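Local coordinates for cutinase-like protein (Cryptococcus sp., PDB 2CZQ) that probably hydrolyses carboxylic esters, as a cutinase-like enzyme of the alpha/beta hydrolase fold, at residues A[12-17]-A[44-49]; A[25-30]-A[80-85]; A[96-101]-A[151-156]. All coordinates share one frame; numbering follows the deposited sequence. Where two conformers were deposited one is given.

Contact 1. Residues A[12-17]-A[44-49]; sequences INTRGT and YNTVYT. With EDO (1,2-ethanediol), chain D.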
loop_
_atom_site.group_PDB
_atom_site.type_symbol
_atom_site.label_atom_id
_atom_site.label_comp_id
_atom_site.label_asym_id
_atom_site.label_seq_id
_atom_site.Cartn_x
_atom_site.Cartn_y
_atom_site.Cartn_z
ATOM N N ILE A 12 4.860 -4.765 4.939
ATOM C CA ILE A 12 4.536 -5.786 3.958
ATOM C C ILE A 12 4.286 -5.061 2.651
ATOM O O ILE A 12 3.361 -4.250 2.563
ATOM C CB ILE A 12 3.275 -6.583 4.382
ATOM C CG1 ILE A 12 3.543 -7.401 5.653
ATOM C CG2 ILE A 12 2.783 -7.475 3.230
ATOM C CD1 ILE A 12 2.308 -8.071 6.243
ATOM N N ASN A 13 5.111 -5.339 1.648
ATOM C CA ASN A 13 4.964 -4.664 0.367
ATOM C C ASN A 13 4.769 -5.652 -0.764
ATOM O O ASN A 13 5.476 -6.665 -0.853
ATOM C CB ASN A 13 6.130 -3.701 0.091
ATOM C CG ASN A 13 7.407 -4.414 -0.318
ATOM O OD1 ASN A 13 7.754 -4.451 -1.502
ATOM N ND2 ASN A 13 8.112 -4.986 0.653
ATOM N N THR A 14 3.789 -5.349 -1.611
ATOM C CA THR A 14 3.444 -6.183 -2.746
ATOM C C THR A 14 3.734 -5.403 -4.022
ATOM O O THR A 14 3.237 -4.287 -4.220
ATOM C CB THR A 14 1.976 -6.608 -2.664
ATOM O OG1 THR A 14 1.732 -7.197 -1.382
ATOM C CG2 THR A 14 1.673 -7.718 -3.665
ATOM N N ARG A 15 4.546 -6.007 -4.882
ATOM C CA ARG A 15 5.143 -5.318 -6.015
ATOM C C ARG A 15 4.257 -5.317 -7.256
ATOM O O ARG A 15 3.223 -5.992 -7.313
ATOM C CB ARG A 15 6.496 -5.947 -6.337
ATOM C CG ARG A 15 6.408 -7.283 -7.043
ATOM C CD ARG A 15 7.695 -8.051 -6.952
ATOM N NE ARG A 15 7.720 -9.268 -7.756
ATOM C CZ ARG A 15 7.220 -10.436 -7.378
ATOM N NH1 ARG A 15 6.611 -10.565 -6.205
ATOM N NH2 ARG A 15 7.336 -11.488 -8.175
ATOM N N GLY A 16 4.681 -4.544 -8.249
ATOM C CA GLY A 16 3.992 -4.477 -9.521
ATOM C C GLY A 16 4.417 -5.562 -10.495
ATOM O O GLY A 16 5.468 -6.202 -10.342
ATOM N N THR A 17 3.581 -5.758 -11.511
ATOM C CA THR A 17 3.858 -6.662 -12.623
ATOM C C THR A 17 5.272 -6.467 -13.138
ATOM O O THR A 17 5.688 -5.339 -13.415
ATOM C CB THR A 17 2.876 -6.386 -13.769
ATOM O OG1 THR A 17 1.532 -6.408 -13.267
ATOM C CG2 THR A 17 2.936 -7.490 -14.830
ATOM N N TYR A 44 8.874 -7.111 4.482
ATOM C CA TYR A 44 8.455 -8.390 3.932
ATOM C C TYR A 44 7.928 -8.189 2.525
ATOM O O TYR A 44 6.993 -7.412 2.317
ATOM C CB TYR A 44 7.370 -9.061 4.791
ATOM C CG TYR A 44 6.946 -10.374 4.183
ATOM C CD1 TYR A 44 7.789 -11.478 4.243
ATOM C CD2 TYR A 44 5.740 -10.503 3.492
ATOM C CE1 TYR A 44 7.442 -12.674 3.660
ATOM C CE2 TYR A 44 5.378 -11.703 2.902
ATOM C CZ TYR A 44 6.238 -12.789 2.994
ATOM O OH TYR A 44 5.930 -14.002 2.432
ATOM N N ASN A 45 8.515 -8.910 1.574
ATOM C CA ASN A 45 8.125 -8.819 0.174
ATOM C C ASN A 45 7.173 -9.947 -0.182
ATOM O O ASN A 45 7.556 -11.124 -0.209
ATOM C CB ASN A 45 9.352 -8.870 -0.732
ATOM C CG ASN A 45 10.473 -7.978 -0.246
ATOM O OD1 ASN A 45 10.259 -6.810 0.085
ATOM N ND2 ASN A 45 11.685 -8.521 -0.214
ATOM N N THR A 46 5.924 -9.595 -0.448
ATOM C CA THR A 46 4.909 -10.586 -0.765
ATOM C C THR A 46 5.375 -11.511 -1.881
ATOM O O THR A 46 5.890 -11.056 -2.907
ATOM C CB THR A 46 3.653 -9.852 -1.184
ATOM O OG1 THR A 46 3.231 -9.047 -0.078
ATOM C CG2 THR A 46 2.495 -10.814 -1.470
ATOM N N VAL A 47 5.191 -12.811 -1.675
ATOM C CA VAL A 47 5.612 -13.803 -2.650
ATOM C C VAL A 47 4.444 -14.166 -3.557
ATOM O O VAL A 47 3.432 -14.702 -3.104
ATOM C CB VAL A 47 6.177 -15.068 -1.975
ATOM C CG1 VAL A 47 6.580 -16.092 -3.024
ATOM C CG2 VAL A 47 7.367 -14.713 -1.097
ATOM N N TYR A 48 4.595 -13.839 -4.834
ATOM C CA TYR A 48 3.651 -14.222 -5.877
ATOM C C TYR A 48 4.306 -13.951 -7.215
ATOM O O TYR A 48 5.413 -13.415 -7.268
ATOM C CB TYR A 48 2.288 -13.522 -5.724
ATOM C CG TYR A 48 2.164 -12.095 -6.222
ATOM C CD1 TYR A 48 3.029 -11.082 -5.800
ATOM C CD2 TYR A 48 1.118 -11.750 -7.082
ATOM C CE1 TYR A 48 2.872 -9.771 -6.263
ATOM C CE2 TYR A 48 0.952 -10.454 -7.540
ATOM C CZ TYR A 48 1.823 -9.474 -7.130
ATOM O OH TYR A 48 1.630 -8.196 -7.594
ATOM N N THR A 49 3.645 -14.342 -8.297
ATOM C CA THR A 49 4.265 -14.247 -9.615
ATOM C C THR A 49 4.319 -12.824 -10.155
ATOM O O THR A 49 5.186 -12.518 -10.969
ATOM C CB THR A 49 3.539 -15.124 -10.644
ATOM O OG1 THR A 49 2.140 -14.819 -10.617
ATOM C CG2 THR A 49 3.643 -16.614 -10.302
HETATM C C1 EDO D . 4.559 -1.204 -14.094
HETATM O O1 EDO D . 5.488 -1.918 -14.880
HETATM C C2 EDO D . 4.609 -1.720 -12.676
HETATM O O2 EDO D . 4.149 -3.051 -12.613
HETATM O O HOH W 1 5.833 -8.588 -4.090
HETATM O O HOH W 2 8.349 -11.049 -10.964
#
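Backbone bonds to Y44 and T46 grip N13 on both its N and its O: N13 N donates to Y44 O at 2.9 Å, close to straight (168° at the hydrogen), and T46 N returns a bond to N13 O at 3.0 Å. The side-chain amides of N13 and N45 continue the pairing, lying side by side and pointing the same way with planes 77° apart, and N13 ND2 gives an N-H to an in-plane lone pair of N45 OD1 at 2.9 Å; N13 OD1 is taken by S24 N. I12 and Y44 project from the other face of the sheet, the I12 methyl CG2 meeting the rim of the Y44 ring. Strands 9-14 and 41-45 run parallel and, with helix 28-37, form a beta-alpha-beta unit at one edge of the alpha/beta hydrolase sheet, 41-45 being an outermost strand. Past the backbone bond of T46 N, side chains take over. The hydroxyls OG1 of T14 and T46 share a bond of 2.7 Å. Y48 leaves its CB with CG between the backbone N and the carbonyl carbon (chi1 80°); CD1 then passes 3.6 Å from R15 NH1, CE1 rests 3.5 Å from T14 CG2, and OH donates to R15 O at 2.7 Å. R15 answers with a chain extended from CG to NE: NE binds E19 O, NH2 donates to Y48 O at 2.9 Å, and NH1 adds a weak bond to that same oxygen. One water accepts from R15 N and NH1 and donates to T46 O.

Contact 2. Residues A[25-30]-A[80-85]; sequences AGFRTM and ILQGYS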
loop_
_atom_site.group_PDB
_atom_site.type_symbol
_atom_site.label_atom_id
_atom_site.label_comp_id
_atom_site.label_asym_id
_atom_site.label_seq_id
_atom_site.Cartn_x
_atom_site.Cartn_y
_atom_site.Cartn_z
ATOM N N ALA A 25 10.350 -1.463 -6.142
ATOM C CA ALA A 25 10.977 -0.163 -6.323
ATOM C C ALA A 25 10.076 0.952 -5.800
ATOM O O ALA A 25 10.568 2.012 -5.415
ATOM C CB ALA A 25 11.302 0.069 -7.783
ATOM N N GLY A 26 8.764 0.712 -5.779
ATOM C CA GLY A 26 7.820 1.696 -5.281
ATOM C C GLY A 26 8.016 2.109 -3.833
ATOM O O GLY A 26 7.583 3.193 -3.456
ATOM N N PHE A 27 8.651 1.255 -3.024
ATOM C CA PHE A 27 8.760 1.512 -1.584
ATOM C C PHE A 27 10.173 1.537 -1.050
ATOM O O PHE A 27 10.372 1.759 0.134
ATOM C CB PHE A 27 7.898 0.521 -0.789
ATOM C CG PHE A 27 6.539 0.378 -1.365
ATOM C CD1 PHE A 27 5.641 1.435 -1.290
ATOM C CD2 PHE A 27 6.185 -0.754 -2.081
ATOM C CE1 PHE A 27 4.397 1.352 -1.888
ATOM C CE2 PHE A 27 4.935 -0.855 -2.680
ATOM C CZ PHE A 27 4.038 0.203 -2.589
ATOM N N ARG A 28 11.162 1.333 -1.909
ATOM C CA ARG A 28 12.535 1.191 -1.432
ATOM C C ARG A 28 13.010 2.393 -0.616
ATOM O O ARG A 28 13.542 2.233 0.486
ATOM C CB ARG A 28 13.476 0.952 -2.615
ATOM C CG ARG A 28 14.822 0.350 -2.247
ATOM C CD ARG A 28 15.668 -0.092 -3.443
ATOM N NE ARG A 28 14.859 -0.492 -4.596
ATOM C CZ ARG A 28 14.961 -1.658 -5.229
ATOM N NH1 ARG A 28 15.840 -2.571 -4.835
ATOM N NH2 ARG A 28 14.175 -1.914 -6.266
ATOM N N THR A 29 12.832 3.597 -1.148
ATOM C CA THR A 29 13.305 4.775 -0.443
ATOM C C THR A 29 12.548 4.991 0.859
ATOM O O THR A 29 13.164 5.097 1.920
ATOM C CB THR A 29 13.246 5.994 -1.350
ATOM O OG1 THR A 29 14.240 5.824 -2.365
ATOM C CG2 THR A 29 13.671 7.262 -0.604
ATOM N N MET A 30 11.221 5.017 0.799
ATOM C CA MET A 30 10.467 5.263 2.020
ATOM C C MET A 30 10.771 4.210 3.077
ATOM O O MET A 30 10.849 4.529 4.261
ATOM C CB MET A 30 8.963 5.376 1.762
ATOM C CG MET A 30 8.262 4.083 1.355
ATOM S SD MET A 30 6.523 4.328 0.981
ATOM C CE MET A 30 6.625 5.189 -0.600
ATOM N N ILE A 80 2.298 -2.151 8.357
ATOM C CA ILE A 80 1.883 -1.257 7.278
ATOM C C ILE A 80 1.818 -2.126 6.029
ATOM O O ILE A 80 2.765 -2.855 5.729
ATOM C CB ILE A 80 2.888 -0.103 7.055
ATOM C CG1 ILE A 80 3.111 0.718 8.335
ATOM C CG2 ILE A 80 2.442 0.779 5.877
ATOM C CD1 ILE A 80 1.903 1.506 8.826
ATOM N N LEU A 81 0.700 -2.067 5.311
ATOM C CA LEU A 81 0.568 -2.768 4.037
ATOM C C LEU A 81 0.785 -1.787 2.897
ATOM O O LEU A 81 0.126 -0.745 2.844
ATOM C CB LEU A 81 -0.810 -3.420 3.891
ATOM C CG LEU A 81 -1.289 -4.297 5.048
ATOM C CD1 LEU A 81 -2.622 -4.941 4.698
ATOM C CD2 LEU A 81 -0.254 -5.345 5.438
ATOM N N GLN A 82 1.703 -2.130 1.998
ATOM C CA GLN A 82 2.074 -1.278 0.877
ATOM C C GLN A 82 1.855 -2.051 -0.403
ATOM O O GLN A 82 2.228 -3.220 -0.490
ATOM C CB GLN A 82 3.545 -0.892 0.981
ATOM C CG GLN A 82 3.905 -0.168 2.268
ATOM C CD GLN A 82 5.400 -0.057 2.492
ATOM O OE1 GLN A 82 6.152 -0.968 2.147
ATOM N NE2 GLN A 82 5.832 1.059 3.081
ATOM N N GLY A 83 1.276 -1.409 -1.413
ATOM C CA GLY A 83 1.089 -2.069 -2.690
ATOM C C GLY A 83 1.220 -1.119 -3.857
ATOM O O GLY A 83 0.714 0.006 -3.803
ATOM N N TYR A 84 1.910 -1.573 -4.900
ATOM C CA TYR A 84 2.105 -0.808 -6.128
ATOM C C TYR A 84 1.496 -1.562 -7.301
ATOM O O TYR A 84 1.834 -2.721 -7.543
ATOM C CB TYR A 84 3.603 -0.604 -6.372
ATOM C CG TYR A 84 3.965 -0.043 -7.734
ATOM C CD1 TYR A 84 3.299 1.066 -8.274
ATOM C CD2 TYR A 84 4.970 -0.637 -8.492
ATOM C CE1 TYR A 84 3.639 1.574 -9.529
ATOM C CE2 TYR A 84 5.313 -0.148 -9.740
ATOM C CZ TYR A 84 4.648 0.954 -10.257
ATOM O OH TYR A 84 5.009 1.429 -11.498
ATOM N N SER A 85 0.608 -0.889 -8.037
ATOM C CA SER A 85 0.066 -1.419 -9.289
ATOM C C SER A 85 -0.657 -2.745 -9.012
ATOM O O SER A 85 -1.567 -2.759 -8.181
ATOM C CB SER A 85 1.158 -1.503 -10.360
ATOM O OG SER A 85 0.573 -1.624 -11.636
#
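F27 and Q82 have the nearest alpha carbons, with F27 CA 7.7 Å from Q82 CA, a spacing filled by side chains as 25-30 passes beside strand 80-84 and enters helix 28-37 with F27 at the N-cap position. The F27 ring lies flat on Q82: Q82 CB sits 3.6 Å from the ring centroid, only 7° off the normal, a CH-pi contact over the centre of one face. Beyond CG the glutamine chain is extended (chi2 168°); the two side chains slide past each other in opposite directions, and the amide stacks with its plane 16° from that of the ring. Q82 OE1 comes within 3.7 Å of F27 CB. The far rim of the ring drives against the strand backbone, F27 CZ meeting G83 C at 3.4 Å and Y84 CB at 3.9 Å. M30 adds its sulfur, with SD 3.9 Å from Q82 NE2 and also in plane at the edge of the F27 ring. F112 and I114 of strand 108-114 pack on F27 as well. Y84 leads into S85, whose OG bonds H180 NE2, consistent with a nucleophile elbow and a catalytic serine there. No hydrogen bond joins the two segments, so dispersion and CH-pi contact hold them together, while the buried amide gains polar support elsewhere, Q82 NE2 donating to N31 OD1.

Contact 3. Residues A[96-101]-A[151-156]; sequences QQLGTS and SGWVSK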
loop_
_atom_site.group_PDB
_atom_site.type_symbol
_atom_site.label_atom_id
_atom_site.label_comp_id
_atom_site.label_asym_id
_atom_site.label_seq_id
_atom_site.Cartn_x
_atom_site.Cartn_y
_atom_site.Cartn_z
ATOM N N GLN A 96 -10.511 -6.425 1.712
ATOM C CA GLN A 96 -11.863 -6.934 1.522
ATOM C C GLN A 96 -12.065 -8.264 2.246
ATOM O O GLN A 96 -13.130 -8.516 2.812
ATOM C CB GLN A 96 -12.171 -7.084 0.031
ATOM C CG GLN A 96 -12.162 -5.761 -0.728
ATOM C CD GLN A 96 -12.178 -5.935 -2.238
ATOM O OE1 GLN A 96 -12.103 -7.054 -2.750
ATOM N NE2 GLN A 96 -12.259 -4.821 -2.959
ATOM N N GLN A 97 -11.034 -9.105 2.240
ATOM C CA GLN A 97 -11.095 -10.408 2.890
ATOM C C GLN A 97 -10.891 -10.327 4.398
ATOM O O GLN A 97 -11.491 -11.106 5.139
ATOM C CB GLN A 97 -10.064 -11.355 2.288
ATOM C CG GLN A 97 -10.430 -11.800 0.889
ATOM C CD GLN A 97 -9.452 -12.797 0.310
ATOM O OE1 GLN A 97 -8.712 -13.456 1.041
ATOM N NE2 GLN A 97 -9.448 -12.917 -1.012
ATOM N N LEU A 98 -10.048 -9.407 4.853
ATOM C CA LEU A 98 -9.777 -9.273 6.282
ATOM C C LEU A 98 -10.968 -8.740 7.065
ATOM O O LEU A 98 -11.145 -9.071 8.235
ATOM C CB LEU A 98 -8.566 -8.379 6.527
ATOM C CG LEU A 98 -7.200 -8.961 6.156
ATOM C CD1 LEU A 98 -6.133 -7.888 6.259
ATOM C CD2 LEU A 98 -6.846 -10.172 7.008
ATOM N N GLY A 99 -11.785 -7.913 6.426
ATOM C CA GLY A 99 -12.886 -7.276 7.120
ATOM C C GLY A 99 -12.418 -6.079 7.922
ATOM O O GLY A 99 -11.257 -5.671 7.837
ATOM N N THR A 100 -13.333 -5.520 8.708
ATOM C CA THR A 100 -13.106 -4.234 9.365
ATOM C C THR A 100 -13.151 -4.334 10.884
ATOM O O THR A 100 -13.346 -3.334 11.579
ATOM C CB THR A 100 -14.122 -3.174 8.872
ATOM O OG1 THR A 100 -15.455 -3.674 9.031
ATOM C CG2 THR A 100 -13.989 -2.939 7.372
ATOM N N SER A 101 -12.974 -5.551 11.387
ATOM C CA SER A 101 -12.899 -5.818 12.817
ATOM C C SER A 101 -12.022 -7.044 13.039
ATOM O O SER A 101 -11.825 -7.843 12.120
ATOM C CB SER A 101 -14.300 -6.051 13.395
ATOM O OG SER A 101 -14.853 -7.269 12.927
ATOM N N SER A 151 -14.964 0.890 3.016
ATOM C CA SER A 151 -15.205 2.108 3.786
ATOM C C SER A 151 -14.536 2.093 5.164
ATOM O O SER A 151 -13.989 3.102 5.597
ATOM C CB SER A 151 -16.703 2.405 3.896
ATOM O OG SER A 151 -17.369 1.398 4.625
ATOM N N GLY A 152 -14.557 0.942 5.835
ATOM C CA GLY A 152 -14.000 0.815 7.175
ATOM C C GLY A 152 -12.480 0.844 7.252
ATOM O O GLY A 152 -11.925 0.883 8.353
ATOM N N TRP A 153 -11.818 0.826 6.094
ATOM C CA TRP A 153 -10.362 0.924 5.991
ATOM C C TRP A 153 -9.884 2.311 5.562
ATOM O O TRP A 153 -8.698 2.630 5.694
ATOM C CB TRP A 153 -9.844 -0.092 4.976
ATOM C CG TRP A 153 -9.778 -1.497 5.468
ATOM C CD1 TRP A 153 -10.748 -2.451 5.377
ATOM C CD2 TRP A 153 -8.671 -2.116 6.120
ATOM N NE1 TRP A 153 -10.309 -3.631 5.929
ATOM C CE2 TRP A 153 -9.032 -3.451 6.391
ATOM C CE3 TRP A 153 -7.396 -1.675 6.500
ATOM C CZ2 TRP A 153 -8.167 -4.348 7.027
ATOM C CZ3 TRP A 153 -6.540 -2.564 7.131
ATOM C CH2 TRP A 153 -6.929 -3.885 7.385
ATOM N N VAL A 154 -10.789 3.127 5.027
ATOM C CA VAL A 154 -10.403 4.385 4.391
ATOM C C VAL A 154 -9.626 5.317 5.329
ATOM O O VAL A 154 -8.657 5.949 4.907
ATOM C CB VAL A 154 -11.632 5.086 3.767
ATOM C CG1 VAL A 154 -11.299 6.505 3.330
ATOM C CG2 VAL A 154 -12.154 4.277 2.584
ATOM N N SER A 155 -10.033 5.387 6.595
ATOM C CA SER A 155 -9.428 6.329 7.534
ATOM C C SER A 155 -7.957 6.052 7.851
ATOM O O SER A 155 -7.262 6.935 8.350
ATOM C CB SER A 155 -10.239 6.412 8.824
ATOM O OG SER A 155 -10.093 5.234 9.588
ATOM N N LYS A 156 -7.483 4.842 7.563
ATOM C CA LYS A 156 -6.068 4.534 7.764
ATOM C C LYS A 156 -5.381 4.106 6.464
ATOM O O LYS A 156 -4.360 3.426 6.484
ATOM C CB LYS A 156 -5.864 3.524 8.898
ATOM C CG LYS A 156 -6.488 2.172 8.661
ATOM C CD LYS A 156 -6.332 1.308 9.901
ATOM C CE LYS A 156 -7.105 0.013 9.757
ATOM N NZ LYS A 156 -6.886 -0.901 10.918
#
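W153 and the end of helix 86-98 make a small surface contact, in which the loop between helix 143-146 and strand 157-160 lays an indole against the residues where the helix stops. Three consecutive residues, L98, G99 and T100, line the approach. L98, in the last helical turn, brings CB to 4.1 Å from W153 CZ2, the two side chains crossing obliquely; L98 also touches I64 and I67 of helix 57-73. G99 then leaves the helix with a positive phi (80°), and its carbonyl oxygen lies beside the indole N-H. W153 NE1 reaches G99 O at 2.9 Å, but the angle at the hydrogen is only 126° and the bond is weak; the same oxygen, G99 O, lies 3.5 Å from W153 CZ2. T100 supplies a methyl: CG2 is 3.8 Å from W153 CD1 and equally 3.8 Å from G152 CA, an approach made possible by the lack of a side chain at G152. T100 OG1 takes the position between the backbone N and the carbonyl carbon (chi1 54°), while CG2 lies anti to the carbonyl carbon and faces the loop. W153 is buried, whereas L98, G99, T100 and G152 keep some exposure. Its inner neighbours are V108 and V111 of strand 108-114, and F105 meets it edge-to-face. Two backbone bonds, V154 N to S151 O and K156 N to W153 O, give 151-156 two successive turns, with W153 in both. The parallel sheet flanked by helices is that of the alpha/beta hydrolase fold, and here W153 bridges the end of one flanking helix and strand 108-114.

From the N terminus the chain enters strand 9-14, turns through helix 28-37 and returns as strand 41-45, where contact 1 closes the first loop. Contact 2 opens inside that loop, at 25-30, and closes only at 80-85, so contacts 1 and 2 cross. They also touch: strand 9-14 lies between 41-45 and 78-84 in the sheet, with probable backbone hydrogen bonds linking Q82 with I12 and T14, and N13 packing on F27. Contact 3 opens at 96-101 and closes its own loop at 151-156, in series with the other two; its centre is about 19 Å from that of contact 2, and it joins helix 86-98 to the loop before strand 157-160.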